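Local coordinates for C2 domain protein (Scophthalmus maximus, PDB 3W56) that binds calcium ions through a C2 domain and is possibly associated with wide-pore channel activity, at residues T42-G51 against D82-E91; D96-R104 against H113-G121. All coordinates share one frame; numbering follows the deposited sequence.

Contact 1. Residues T42-G51 against D82-E91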
loop_
_atom_site.group_PDB
_atom_site.type_symbol
_atom_site.label_atom_id
_atom_site.label_comp_id
_atom_site.label_asym_id
_atom_site.label_seq_id
_atom_site.Cartn_x
_atom_site.Cartn_y
_atom_site.Cartn_z
ATOM N N THR A 42 -0.463 -14.277 8.635
ATOM C CA THR A 42 0.239 -13.029 8.322
ATOM C C THR A 42 -0.083 -11.838 9.288
ATOM O O THR A 42 -1.226 -11.609 9.628
ATOM C CB THR A 42 0.025 -12.634 6.829
ATOM O OG1 THR A 42 0.725 -13.539 5.961
ATOM C CG2 THR A 42 0.602 -11.243 6.590
ATOM N N ASP A 43 0.932 -11.094 9.745
ATOM C CA ASP A 43 0.718 -9.845 10.491
ATOM C C ASP A 43 1.007 -8.647 9.590
ATOM O O ASP A 43 2.091 -8.052 9.663
ATOM C CB ASP A 43 1.581 -9.770 11.770
ATOM C CG ASP A 43 1.294 -10.899 12.721
ATOM O OD1 ASP A 43 0.137 -10.990 13.187
ATOM O OD2 ASP A 43 2.207 -11.721 12.970
ATOM N N GLY A 44 0.048 -8.318 8.717
ATOM C CA GLY A 44 0.332 -7.441 7.601
ATOM C C GLY A 44 0.343 -5.969 7.914
ATOM O O GLY A 44 -0.353 -5.449 8.787
ATOM N N TYR A 45 1.142 -5.267 7.135
ATOM C CA TYR A 45 1.119 -3.848 7.064
ATOM C C TYR A 45 1.610 -3.429 5.706
ATOM O O TYR A 45 2.239 -4.215 4.953
ATOM C CB TYR A 45 1.923 -3.161 8.244
ATOM C CG TYR A 45 3.450 -3.320 8.186
ATOM C CD1 TYR A 45 4.237 -2.272 7.773
ATOM C CD2 TYR A 45 4.040 -4.493 8.561
ATOM C CE1 TYR A 45 5.648 -2.400 7.691
ATOM C CE2 TYR A 45 5.418 -4.640 8.539
ATOM C CZ TYR A 45 6.200 -3.591 8.095
ATOM O OH TYR A 45 7.592 -3.678 8.057
ATOM N N VAL A 46 1.341 -2.176 5.368
ATOM C CA VAL A 46 1.679 -1.594 4.062
ATOM C C VAL A 46 2.574 -0.375 4.149
ATOM O O VAL A 46 2.329 0.559 4.936
ATOM C CB VAL A 46 0.376 -1.222 3.293
ATOM C CG1 VAL A 46 0.677 -0.820 1.875
ATOM C CG2 VAL A 46 -0.592 -2.421 3.348
ATOM N N LYS A 47 3.628 -0.376 3.334
ATOM C CA LYS A 47 4.533 0.776 3.264
ATOM C C LYS A 47 4.204 1.524 2.014
ATOM O O LYS A 47 3.946 0.909 0.944
ATOM C CB LYS A 47 5.993 0.341 3.205
ATOM C CG LYS A 47 6.561 -0.330 4.451
ATOM C CD LYS A 47 8.136 -0.186 4.390
ATOM C CE LYS A 47 8.775 -1.219 5.281
ATOM N NZ LYS A 47 10.281 -1.260 5.070
ATOM N N VAL A 48 4.221 2.842 2.095
ATOM C CA VAL A 48 3.734 3.745 1.051
ATOM C C VAL A 48 4.771 4.795 0.753
ATOM O O VAL A 48 5.189 5.597 1.654
ATOM C CB VAL A 48 2.450 4.506 1.463
ATOM C CG1 VAL A 48 1.899 5.335 0.354
ATOM C CG2 VAL A 48 1.397 3.489 1.918
ATOM N N PHE A 49 5.169 4.790 -0.509
ATOM C CA PHE A 49 6.091 5.802 -1.035
ATOM C C PHE A 49 5.452 6.515 -2.208
ATOM O O PHE A 49 4.744 5.915 -3.036
ATOM C CB PHE A 49 7.394 5.149 -1.525
ATOM C CG PHE A 49 8.058 4.272 -0.496
ATOM C CD1 PHE A 49 9.081 4.761 0.306
ATOM C CD2 PHE A 49 7.621 2.966 -0.312
ATOM C CE1 PHE A 49 9.685 3.921 1.264
ATOM C CE2 PHE A 49 8.211 2.103 0.608
ATOM C CZ PHE A 49 9.254 2.599 1.425
ATOM N N CYS A 50 5.696 7.809 -2.290
ATOM C CA CYS A 50 5.343 8.524 -3.494
ATOM C C CYS A 50 6.619 9.107 -4.059
ATOM O O CYS A 50 7.174 10.065 -3.469
ATOM C CB CYS A 50 4.374 9.669 -3.194
ATOM S SG CYS A 50 3.847 10.421 -4.739
ATOM N N GLY A 51 7.067 8.575 -5.194
ATOM C CA GLY A 51 8.401 8.915 -5.673
ATOM C C GLY A 51 9.426 8.632 -4.579
ATOM O O GLY A 51 9.562 7.503 -4.106
ATOM N N ASP A 82 4.601 10.566 -10.908
ATOM C CA ASP A 82 5.382 10.114 -9.813
ATOM C C ASP A 82 5.062 8.620 -9.676
ATOM O O ASP A 82 3.941 8.146 -10.028
ATOM C CB ASP A 82 4.912 10.765 -8.534
ATOM C CG ASP A 82 5.427 12.203 -8.345
ATOM O OD1 ASP A 82 6.402 12.630 -9.031
ATOM O OD2 ASP A 82 4.881 12.885 -7.437
ATOM N N ILE A 83 6.001 7.912 -9.084
ATOM C CA ILE A 83 5.859 6.489 -8.907
ATOM C C ILE A 83 5.362 6.255 -7.496
ATOM O O ILE A 83 6.090 6.474 -6.515
ATOM C CB ILE A 83 7.161 5.736 -9.139
ATOM C CG1 ILE A 83 7.586 5.939 -10.600
ATOM C CG2 ILE A 83 6.939 4.250 -8.868
ATOM C CD1 ILE A 83 6.457 5.687 -11.564
ATOM N N LEU A 84 4.104 5.807 -7.429
ATOM C CA LEU A 84 3.468 5.301 -6.200
ATOM C C LEU A 84 3.990 3.884 -6.016
ATOM O O LEU A 84 3.859 3.040 -6.892
ATOM C CB LEU A 84 1.895 5.349 -6.277
ATOM C CG LEU A 84 1.162 4.590 -5.159
ATOM C CD1 LEU A 84 1.256 5.346 -3.822
ATOM C CD2 LEU A 84 -0.316 4.379 -5.536
ATOM N N ARG A 85 4.668 3.641 -4.910
ATOM C CA ARG A 85 5.156 2.325 -4.573
ATOM C C ARG A 85 4.566 1.836 -3.224
ATOM O O ARG A 85 4.610 2.521 -2.148
ATOM C CB ARG A 85 6.717 2.381 -4.531
ATOM C CG ARG A 85 7.346 1.180 -3.937
ATOM C CD ARG A 85 8.814 1.472 -3.652
ATOM N NE ARG A 85 9.512 0.317 -3.098
ATOM C CZ ARG A 85 10.150 -0.591 -3.836
ATOM N NH1 ARG A 85 10.165 -0.474 -5.163
ATOM N NH2 ARG A 85 10.792 -1.615 -3.253
ATOM N N LEU A 86 4.051 0.622 -3.277
ATOM C CA LEU A 86 3.359 0.016 -2.153
ATOM C C LEU A 86 4.095 -1.248 -1.836
ATOM O O LEU A 86 4.346 -2.079 -2.679
ATOM C CB LEU A 86 1.887 -0.259 -2.475
ATOM C CG LEU A 86 1.057 0.952 -2.841
ATOM C CD1 LEU A 86 -0.454 0.596 -3.031
ATOM C CD2 LEU A 86 1.108 2.054 -1.826
ATOM N N GLU A 87 4.474 -1.388 -0.586
ATOM C CA GLU A 87 5.021 -2.651 -0.186
ATOM C C GLU A 87 4.139 -3.236 0.903
ATOM O O GLU A 87 3.808 -2.536 1.886
ATOM C CB GLU A 87 6.458 -2.493 0.292
ATOM C CG GLU A 87 7.350 -1.771 -0.678
ATOM C CD GLU A 87 8.695 -1.467 -0.075
ATOM O OE1 GLU A 87 8.916 -1.878 1.089
ATOM O OE2 GLU A 87 9.501 -0.783 -0.753
ATOM N N VAL A 88 3.842 -4.517 0.759
ATOM C CA VAL A 88 3.131 -5.270 1.785
ATOM C C VAL A 88 4.154 -6.108 2.562
ATOM O O VAL A 88 4.902 -6.905 1.972
ATOM C CB VAL A 88 2.035 -6.137 1.187
ATOM C CG1 VAL A 88 1.424 -7.010 2.271
ATOM C CG2 VAL A 88 0.976 -5.233 0.491
ATOM N N HIS A 89 4.184 -5.931 3.871
ATOM C CA HIS A 89 5.116 -6.697 4.734
ATOM C C HIS A 89 4.414 -7.490 5.791
ATOM O O HIS A 89 3.287 -7.198 6.196
ATOM C CB HIS A 89 6.089 -5.784 5.457
ATOM C CG HIS A 89 6.982 -5.026 4.550
ATOM N ND1 HIS A 89 8.326 -5.338 4.386
ATOM C CD2 HIS A 89 6.746 -3.952 3.766
ATOM C CE1 HIS A 89 8.863 -4.487 3.530
ATOM N NE2 HIS A 89 7.927 -3.626 3.145
ATOM N N ASP A 90 5.109 -8.506 6.258
ATOM C CA ASP A 90 4.629 -9.359 7.329
ATOM C C ASP A 90 5.512 -9.087 8.503
ATOM O O ASP A 90 6.732 -9.285 8.419
ATOM C CB ASP A 90 4.745 -10.781 6.839
ATOM C CG ASP A 90 4.214 -11.798 7.826
ATOM O OD1 ASP A 90 3.818 -11.417 8.981
ATOM O OD2 ASP A 90 4.190 -12.991 7.424
ATOM N N GLU A 91 4.944 -8.549 9.579
ATOM C CA GLU A 91 5.808 -8.124 10.690
ATOM C C GLU A 91 6.212 -9.299 11.555
ATOM O O GLU A 91 5.402 -10.152 11.907
ATOM C CB GLU A 91 5.108 -7.080 11.565
ATOM C CG GLU A 91 5.921 -6.717 12.807
ATOM C CD GLU A 91 5.116 -5.946 13.819
ATOM O OE1 GLU A 91 5.390 -4.726 13.985
ATOM O OE2 GLU A 91 4.201 -6.560 14.449
HETATM O O HOH W 1 11.121 -1.359 2.765
HETATM O O HOH W 2 6.150 13.031 -4.605
HETATM O O HOH W 3 8.085 5.656 -5.223
#

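Contact 2. Residues D96-R104 against H113-G121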
loop_
_atom_site.group_PDB
_atom_site.type_symbol
_atom_site.label_atom_id
_atom_site.label_comp_id
_atom_site.label_asym_id
_atom_site.label_seq_id
_atom_site.Cartn_x
_atom_site.Cartn_y
_atom_site.Cartn_z
ATOM N N ASP A 96 11.202 -8.163 9.324
ATOM C CA ASP A 96 9.913 -8.198 8.608
ATOM C C ASP A 96 10.114 -8.838 7.222
ATOM O O ASP A 96 11.200 -8.721 6.617
ATOM C CB ASP A 96 9.300 -6.810 8.531
ATOM C CG ASP A 96 8.943 -6.267 9.898
ATOM O OD1 ASP A 96 8.871 -7.082 10.847
ATOM O OD2 ASP A 96 8.691 -5.055 10.041
ATOM N N ASP A 97 9.058 -9.483 6.727
ATOM C CA ASP A 97 9.170 -10.234 5.471
ATOM C C ASP A 97 8.426 -9.470 4.382
ATOM O O ASP A 97 7.252 -9.095 4.545
ATOM C CB ASP A 97 8.617 -11.644 5.650
ATOM C CG ASP A 97 8.758 -12.493 4.401
ATOM O OD1 ASP A 97 9.602 -12.173 3.513
ATOM O OD2 ASP A 97 8.010 -13.490 4.315
ATOM N N LEU A 98 9.135 -9.121 3.320
ATOM C CA LEU A 98 8.487 -8.409 2.209
ATOM C C LEU A 98 7.563 -9.373 1.465
ATOM O O LEU A 98 8.004 -10.436 1.001
ATOM C CB LEU A 98 9.541 -7.775 1.292
ATOM C CG LEU A 98 9.084 -7.263 -0.077
ATOM C CD1 LEU A 98 8.054 -6.134 0.132
ATOM C CD2 LEU A 98 10.265 -6.797 -0.894
ATOM N N LEU A 99 6.275 -9.028 1.339
ATOM C CA LEU A 99 5.335 -9.976 0.730
ATOM C C LEU A 99 5.080 -9.651 -0.729
ATOM O O LEU A 99 4.769 -10.534 -1.552
ATOM C CB LEU A 99 4.017 -9.967 1.513
ATOM C CG LEU A 99 4.179 -10.468 2.948
ATOM C CD1 LEU A 99 2.795 -10.608 3.639
ATOM C CD2 LEU A 99 4.960 -11.788 2.966
ATOM N N GLY A 100 5.258 -8.382 -1.088
ATOM C CA GLY A 100 5.078 -8.020 -2.484
ATOM C C GLY A 100 5.289 -6.559 -2.659
ATOM O O GLY A 100 5.193 -5.784 -1.684
ATOM N N VAL A 101 5.669 -6.174 -3.863
ATOM C CA VAL A 101 5.853 -4.742 -4.167
ATOM C C VAL A 101 5.044 -4.337 -5.403
ATOM O O VAL A 101 4.992 -5.077 -6.406
ATOM C CB VAL A 101 7.335 -4.401 -4.369
ATOM C CG1 VAL A 101 7.530 -3.018 -5.025
ATOM C CG2 VAL A 101 8.032 -4.425 -3.048
ATOM N N CYS A 102 4.396 -3.187 -5.351
ATOM C CA CYS A 102 3.844 -2.651 -6.585
ATOM C C CYS A 102 4.186 -1.208 -6.818
ATOM O O CYS A 102 4.285 -0.366 -5.878
ATOM C CB CYS A 102 2.357 -2.909 -6.721
ATOM S SG CYS A 102 2.123 -4.668 -6.730
ATOM N N GLN A 103 4.417 -0.956 -8.089
ATOM C CA GLN A 103 4.843 0.322 -8.594
ATOM C C GLN A 103 3.918 0.756 -9.706
ATOM O O GLN A 103 3.572 -0.029 -10.623
ATOM C CB GLN A 103 6.247 0.196 -9.135
ATOM C CG GLN A 103 7.278 -0.014 -8.046
ATOM C CD GLN A 103 8.690 0.239 -8.556
ATOM O OE1 GLN A 103 9.397 1.109 -8.041
ATOM N NE2 GLN A 103 9.097 -0.512 -9.583
ATOM N N ARG A 104 3.529 2.016 -9.645
ATOM C CA ARG A 104 2.574 2.551 -10.592
ATOM C C ARG A 104 2.788 4.054 -10.797
ATOM O O ARG A 104 2.925 4.784 -9.830
ATOM C CB ARG A 104 1.188 2.319 -10.024
ATOM C CG ARG A 104 0.127 3.024 -10.735
ATOM C CD ARG A 104 -1.170 2.524 -10.246
ATOM N NE ARG A 104 -1.322 1.077 -10.330
ATOM C CZ ARG A 104 -1.455 0.392 -11.481
ATOM N NH1 ARG A 104 -1.448 1.030 -12.653
ATOM N NH2 ARG A 104 -1.614 -0.940 -11.463
ATOM N N HIS A 113 -7.129 0.005 -8.100
ATOM C CA HIS A 113 -6.096 -0.909 -8.573
ATOM C C HIS A 113 -5.892 -2.152 -7.746
ATOM O O HIS A 113 -6.289 -2.244 -6.585
ATOM C CB HIS A 113 -4.723 -0.179 -8.697
ATOM C CG HIS A 113 -4.678 0.842 -9.797
ATOM N ND1 HIS A 113 -4.727 0.476 -11.134
ATOM C CD2 HIS A 113 -4.593 2.198 -9.778
ATOM C CE1 HIS A 113 -4.696 1.570 -11.879
ATOM N NE2 HIS A 113 -4.610 2.627 -11.079
ATOM N N ASP A 114 -5.292 -3.161 -8.391
ATOM C CA ASP A 114 -4.882 -4.381 -7.733
ATOM C C ASP A 114 -3.384 -4.524 -7.782
ATOM O O ASP A 114 -2.720 -4.200 -8.811
ATOM C CB ASP A 114 -5.461 -5.605 -8.467
ATOM C CG ASP A 114 -6.967 -5.508 -8.635
ATOM O OD1 ASP A 114 -7.458 -5.881 -9.709
ATOM O OD2 ASP A 114 -7.690 -5.068 -7.709
ATOM N N CYS A 115 -2.835 -5.024 -6.687
ATOM C CA CYS A 115 -1.418 -5.303 -6.622
ATOM C C CYS A 115 -1.177 -6.785 -6.226
ATOM O O CYS A 115 -1.532 -7.255 -5.125
ATOM C CB CYS A 115 -0.790 -4.310 -5.651
ATOM S SG CYS A 115 0.809 -4.833 -5.242
ATOM N N TYR A 116 -0.581 -7.593 -7.119
ATOM C CA TYR A 116 -0.427 -8.970 -6.779
ATOM C C TYR A 116 0.833 -9.229 -5.984
ATOM O O TYR A 116 1.930 -8.758 -6.334
ATOM C CB TYR A 116 -0.419 -9.785 -8.112
ATOM C CG TYR A 116 -1.618 -9.414 -8.968
ATOM C CD1 TYR A 116 -2.885 -9.944 -8.685
ATOM C CD2 TYR A 116 -1.528 -8.467 -10.018
ATOM C CE1 TYR A 116 -4.019 -9.543 -9.386
ATOM C CE2 TYR A 116 -2.692 -8.051 -10.747
ATOM C CZ TYR A 116 -3.911 -8.624 -10.412
ATOM O OH TYR A 116 -5.076 -8.341 -11.032
ATOM N N LEU A 117 0.664 -9.952 -4.909
ATOM C CA LEU A 117 1.786 -10.195 -4.016
ATOM C C LEU A 117 2.434 -11.502 -4.475
ATOM O O LEU A 117 1.730 -12.481 -4.757
ATOM C CB LEU A 117 1.283 -10.239 -2.575
ATOM C CG LEU A 117 0.497 -8.961 -2.196
ATOM C CD1 LEU A 117 -0.090 -9.090 -0.774
ATOM C CD2 LEU A 117 1.384 -7.628 -2.380
ATOM N N LYS A 118 3.753 -11.482 -4.663
ATOM C CA LYS A 118 4.429 -12.670 -5.195
ATOM C C LYS A 118 4.126 -13.845 -4.277
ATOM O O LYS A 118 3.992 -14.985 -4.728
ATOM C CB LYS A 118 5.956 -12.481 -5.355
ATOM C CG LYS A 118 6.755 -13.806 -5.503
ATOM C CD LYS A 118 6.549 -14.493 -6.893
ATOM C CE LYS A 118 6.558 -16.025 -6.764
ATOM N NZ LYS A 118 6.819 -16.754 -8.109
ATOM N N GLU A 119 4.057 -13.570 -2.977
ATOM C CA GLU A 119 4.075 -14.655 -2.012
ATOM C C GLU A 119 2.655 -15.161 -1.894
ATOM O O GLU A 119 2.356 -16.068 -1.108
ATOM C CB GLU A 119 4.704 -14.224 -0.650
ATOM C CG GLU A 119 6.265 -14.044 -0.645
ATOM C CD GLU A 119 7.057 -15.211 -1.311
ATOM O OE1 GLU A 119 6.802 -16.394 -0.983
ATOM O OE2 GLU A 119 7.948 -14.939 -2.159
ATOM N N GLY A 120 1.789 -14.583 -2.725
ATOM C CA GLY A 120 0.372 -14.903 -2.755
ATOM C C GLY A 120 -0.468 -13.793 -2.108
ATOM O O GLY A 120 -0.058 -13.138 -1.109
ATOM N N GLY A 121 -1.660 -13.590 -2.663
ATOM C CA GLY A 121 -2.528 -12.547 -2.143
ATOM C C GLY A 121 -2.611 -11.363 -3.064
ATOM O O GLY A 121 -1.782 -11.187 -3.959
HETATM O O HOH W 4 3.479 -6.864 -8.169
HETATM O O HOH W 5 5.427 -9.076 -5.628
HETATM O O HOH W 6 -0.768 -1.972 -8.571
#

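Contact 1. Residues T42-G51 against D82-E91
From Gly44 beside Asp90 to Cys50 beside Leu84, two antiparallel strands of the C2 beta-sandwich run at 158° to each other, with Tyr45–His89, Lys47–Glu87 and Phe49–Arg85 as hydrogen-bonded pairs. Val46, Val48, Leu84, Leu86 and Val88 share one face of the sheet; here Leu86 CD2 lies 4.0 Å from Val48 CG1, and Leu26 of the other sheet packs on both. On the other face Lys47, extended beyond CG, lays its CE over one face of the His89 ring, 3.7 Å from the centroid. In the ring plane, His89 NE2 donates to the anti lone pair of Glu87 OE1 at 2.9 Å. In a salt bridge, Arg85 grips Glu87 OE2 side-on through NE (2.6 Å) and NH2, so both carboxylate oxygens are held, fixing the group's rotation. A water joins Lys47 NZ to Glu87 OE1. With chi1 at 70°, Tyr45 turns a ring face onto His89 CB, 3.4 Å from Tyr45 CE2, while its hydroxyl bonds to Asp96; the rings barely overlap. Asp43, Asp90 and Glu91 are calcium ligands, although this chain holds no ion. Asp43 OD1 accepts from Asn63 N, and Asp43 N donates to Asp90 OD1 at 3.0 Å, from 54° above the carboxylate plane.

Contact 2. Residues D96-R104 against H113-G121
His113 and Arg104 stack flat where edge strands from the two sheets of the C2 beta-sandwich meet. Their planes lie 4° apart, with Arg104 CZ 3.3 Å from His113 ND1; a bend at chi3 (-54°) of Arg104 folds the guanidinium over the imidazole, and CD adds a CH-pi contact to the same face. Arg104 NE also bonds to Tyr125 OH. Replacing Arg104 by an alanine would probably uncover this ring face, freeing the imidazole to turn and leaving Tyr125 without its NE partner. Asp114 O is tied through a water to Arg104 NH2. Cys115 then joins the sheets by a disulfide, its SG 2.0 Å from Cys102 SG in one Cys102 conformer; the second need not share this geometry. Tyr116 O is linked by another water to Val101 O. Leu117 pushes CD2 to 3.7 Å from CA of Gly100, where a CB would clash; Gly100 and Leu99 form a classic beta bulge opposite Val88. Leu117 also starts a type I turn, closed by a bond from Gly120 N to Leu117 O. There Lys118 N donates to a water only weakly bonded to Val101 N, and Glu119 N makes a weak hydrogen bond to Leu99 O at 3.4 Å.

After strand 22-32 of the other sheet, the chain enters strand 44-50. Contact 1 closes the 30-residue excursion that follows, through strand 53-57 and over to strand 73-78 of the facing sheet, when strand 83-90 returns alongside. Contact 2 comes in series, neither nested in contact 1 nor crossing it: strand 97-105 borders strand 83-90, three residues carry the chain across to strand 109-116, and contact 2 closes the eight-residue connection between its segments. Contact 1 thus builds one sheet from within, whereas contact 2 ties its edge to the other sheet. Val88 O and Leu99 N, 2.6 Å apart, probably hydrogen-bond the two contacts together. At the calcium end, Asp97 joins the ligands Asp43, Asp90 and Glu91.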